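Local coordinates for signal recognition 54 kDa protein (Pyrococcus furiosus, PDB 3DM5) that belongs to the SRP54 family of signal recognition particle proteins, joining a helical bundle, a P-loop nucleotide-binding domain and a helical signal peptide binding domain, at residues Glu384-Asn389 with Lys399-Gly404. Numbering follows the deposited sequence.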
ATOM      1  N   GLU A 384      -8.556   5.707  37.563  1.00 50.26           N
ATOM      2  CA  GLU A 384      -7.184   6.043  37.215  1.00 53.61           C
ATOM      3  C   GLU A 384      -6.492   6.618  38.432  1.00 53.79           C
ATOM      4  O   GLU A 384      -5.406   6.180  38.801  1.00 55.76           O
ATOM      5  CB  GLU A 384      -7.156   7.049  36.048  1.00 43.26           C
ATOM      6  CG  GLU A 384      -5.950   6.940  35.149  1.00 54.75           C
ATOM      7  CD  GLU A 384      -5.758   5.549  34.531  1.00 54.26           C
ATOM      8  OE1 GLU A 384      -6.718   4.748  34.455  1.00 48.00           O
ATOM      9  OE2 GLU A 384      -4.619   5.264  34.107  1.00 55.81           O
ATOM     10  N   GLU A 385      -7.142   7.592  39.063  1.00 49.56           N
ATOM     11  CA  GLU A 385      -6.536   8.306  40.189  1.00 60.99           C
ATOM     12  C   GLU A 385      -6.222   7.360  41.340  1.00 60.10           C
ATOM     13  O   GLU A 385      -5.257   7.570  42.068  1.00 53.72           O
ATOM     14  CB  GLU A 385      -7.450   9.422  40.684  1.00 54.39           C
ATOM     15  CG  GLU A 385      -8.736   8.910  41.287  1.00 58.17           C
ATOM     16  CD  GLU A 385      -9.557  10.008  41.916  1.00 63.61           C
ATOM     17  OE1 GLU A 385      -8.948  11.004  42.386  1.00 53.38           O
ATOM     18  OE2 GLU A 385     -10.807   9.857  41.934  1.00 58.30           O
ATOM     19  N   GLU A 386      -7.050   6.334  41.503  1.00 49.65           N
ATOM     20  CA  GLU A 386      -6.806   5.279  42.488  1.00 58.98           C
ATOM     21  C   GLU A 386      -5.618   4.406  42.103  1.00 57.61           C
ATOM     22  O   GLU A 386      -4.737   4.168  42.915  1.00 59.62           O
ATOM     23  CB  GLU A 386      -8.060   4.416  42.705  1.00 47.22           C
ATOM     24  CG  GLU A 386      -9.209   5.178  43.361  1.00 45.92           C
ATOM     25  CD  GLU A 386     -10.518   4.401  43.349  1.00 60.05           C
ATOM     26  OE1 GLU A 386     -10.640   3.463  42.532  1.00 53.95           O
ATOM     27  OE2 GLU A 386     -11.428   4.729  44.149  1.00 55.17           O
ATOM     28  N   LEU A 387      -5.593   3.929  40.862  1.00 57.17           N
ATOM     29  CA  LEU A 387      -4.462   3.136  40.391  1.00 58.21           C
ATOM     30  C   LEU A 387      -3.148   3.915  40.494  1.00 60.45           C
ATOM     31  O   LEU A 387      -2.085   3.338  40.736  1.00 61.08           O
ATOM     32  CB  LEU A 387      -4.700   2.636  38.964  1.00 53.91           C
ATOM     33  CG  LEU A 387      -5.925   1.739  38.791  1.00 55.79           C
ATOM     34  CD1 LEU A 387      -6.180   1.513  37.325  1.00 51.80           C
ATOM     35  CD2 LEU A 387      -5.731   0.425  39.501  1.00 57.92           C
ATOM     36  N   LEU A 388      -3.219   5.228  40.337  1.00 55.68           N
ATOM     37  CA  LEU A 388      -1.997   6.024  40.304  1.00 65.90           C
ATOM     38  C   LEU A 388      -1.580   6.518  41.689  1.00 66.16           C
ATOM     39  O   LEU A 388      -0.403   6.784  41.932  1.00 60.61           O
ATOM     40  CB  LEU A 388      -2.124   7.179  39.300  1.00 62.20           C
ATOM     41  CG  LEU A 388      -2.295   6.698  37.855  1.00 58.08           C
ATOM     42  CD1 LEU A 388      -2.482   7.844  36.871  1.00 48.76           C
ATOM     43  CD2 LEU A 388      -1.102   5.847  37.465  1.00 54.98           C
ATOM     44  N   ASN A 389      -2.550   6.625  42.591  1.00 68.34           N
ATOM     45  CA  ASN A 389      -2.302   7.031  43.977  1.00 73.92           C
ATOM     46  C   ASN A 389      -3.142   6.171  44.900  1.00 70.61           C
ATOM     47  O   ASN A 389      -4.245   6.558  45.272  1.00 65.46           O
ATOM     48  CB  ASN A 389      -2.679   8.498  44.190  1.00 73.94           C
ATOM     49  CG  ASN A 389      -2.228   9.383  43.051  1.00 85.51           C
ATOM     50  OD1 ASN A 389      -1.048   9.722  42.947  1.00 91.39           O
ATOM     51  ND2 ASN A 389      -3.167   9.757  42.177  1.00 79.12           N
ATOM     52  N   LYS A 399     -15.330   0.055  49.488  1.00 69.34           N
ATOM     53  CA  LYS A 399     -16.646  -0.551  49.397  1.00 68.05           C
ATOM     54  C   LYS A 399     -17.232  -0.318  47.996  1.00 69.11           C
ATOM     55  O   LYS A 399     -18.013  -1.137  47.506  1.00 67.33           O
ATOM     56  CB  LYS A 399     -17.562  -0.044  50.519  1.00 64.95           C
ATOM     57  N   ARG A 400     -16.837   0.779  47.342  1.00 68.91           N
ATOM     58  CA  ARG A 400     -17.225   1.009  45.943  1.00 67.08           C
ATOM     59  C   ARG A 400     -16.480   0.026  45.029  1.00 65.95           C
ATOM     60  O   ARG A 400     -17.078  -0.670  44.195  1.00 56.63           O
ATOM     61  CB  ARG A 400     -16.942   2.455  45.499  1.00 64.06           C
ATOM     62  CG  ARG A 400     -17.582   2.815  44.129  1.00 68.01           C
ATOM     63  CD  ARG A 400     -16.801   3.861  43.285  1.00 54.77           C
ATOM     64  NE  ARG A 400     -15.594   3.311  42.662  1.00 55.36           N
ATOM     65  CZ  ARG A 400     -14.350   3.700  42.944  1.00 59.28           C
ATOM     66  NH1 ARG A 400     -14.137   4.660  43.831  1.00 50.97           N
ATOM     67  NH2 ARG A 400     -13.309   3.131  42.338  1.00 53.72           N
ATOM     68  N   ILE A 401     -15.163  -0.023  45.199  1.00 57.98           N
ATOM     69  CA  ILE A 401     -14.330  -0.938  44.440  1.00 57.01           C
ATOM     70  C   ILE A 401     -14.859  -2.378  44.558  1.00 70.36           C
ATOM     71  O   ILE A 401     -15.069  -3.063  43.551  1.00 64.51           O
ATOM     72  CB  ILE A 401     -12.864  -0.819  44.888  1.00 57.61           C
ATOM     73  CG1 ILE A 401     -12.381   0.620  44.673  1.00 55.40           C
ATOM     74  CG2 ILE A 401     -11.981  -1.832  44.163  1.00 59.11           C
ATOM     75  CD1 ILE A 401     -11.006   0.897  45.190  1.00 59.64           C
ATOM     76  N   ALA A 402     -15.109  -2.812  45.789  1.00 78.19           N
ATOM     77  CA  ALA A 402     -15.606  -4.154  46.054  1.00 72.24           C
ATOM     78  C   ALA A 402     -16.944  -4.401  45.358  1.00 72.52           C
ATOM     79  O   ALA A 402     -17.149  -5.429  44.709  1.00 73.38           O
ATOM     80  CB  ALA A 402     -15.733  -4.363  47.543  1.00 65.21           C
ATOM     81  N   ARG A 403     -17.853  -3.445  45.498  1.00 73.23           N
ATOM     82  CA  ARG A 403     -19.153  -3.511  44.836  1.00 77.34           C
ATOM     83  C   ARG A 403     -19.029  -3.524  43.308  1.00 82.60           C
ATOM     84  O   ARG A 403     -19.657  -4.348  42.636  1.00 72.69           O
ATOM     85  CB  ARG A 403     -20.031  -2.348  45.308  1.00 85.66           C
ATOM     86  CG  ARG A 403     -21.255  -2.066  44.455  1.00 87.56           C
ATOM     87  CD  ARG A 403     -22.321  -1.393  45.300  1.00 95.33           C
ATOM     88  NE  ARG A 403     -23.029  -0.342  44.576  1.00105.99           N
ATOM     89  CZ  ARG A 403     -22.744   0.954  44.679  1.00110.97           C
ATOM     90  NH1 ARG A 403     -21.761   1.361  45.481  1.00 93.90           N
ATOM     91  NH2 ARG A 403     -23.443   1.845  43.983  1.00102.59           N
ATOM     92  N   GLY A 404     -18.209  -2.617  42.770  1.00 77.31           N
ATOM     93  CA  GLY A 404     -17.984  -2.522  41.334  1.00 66.06           C
ATOM     94  C   GLY A 404     -17.280  -3.710  40.691  1.00 71.63           C
ATOM     95  O   GLY A 404     -17.441  -3.956  39.496  1.00 67.50           O
TER
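Glu386 sends CG out anti to its carbonyl carbon (chi1 -67°) and stays extended beyond it, while Arg400 starts with CG anti to its backbone N (chi1 -169°) and then bends at chi2 and chi3, which swings NH1 and NH2 round to face the carboxylate end-on. The result is a two-pronged salt bridge: Arg400 NH2 donates to Glu386 OE1 at 2.7 Å, and Arg400 NH1 donates to Glu386 OE2, also at 2.7 Å. Both acceptors lie close to the guanidinium plane and are met on their syn sides, the donors coming in somewhat off the carboxylate plane, with the two flat groups turned only 19° from coplanar. That pairing fixes the rotation of both ends. Ile401 comes in next to it, its CD1 3.7 Å from Glu386 OE1, setting a methyl beside one carboxylate oxygen. The bridge ties the short helix 384-388 to helix 395-405 within the helical signal peptide binding domain; the backbones stay well apart, with the CA atoms of Glu386 and Ile401 10.0 Å from each other, and side chains span the gap. Ile401 also packs on Ile378 of helix 369-379 and Val412 of helix 409-427. The same polar groups have further partners: the backbone N of Thr383 also donates to Glu386 OE1, Ser381 O takes a further bond from Arg400 NH2, and Arg400 NE hydrogen-bonds to Arg127 O of the second subunit, linking the two helices to a neighbouring chain. Such a buried carboxylate, facing an arginine and a backbone amide, is probably kept ionised. Where the short helix ends, Asn389 turns its amide back, and its ND2 makes a bent 3.0 Å hydrogen bond to a lone pair of Glu385 O; that same oxygen also accepts from Asn389 N.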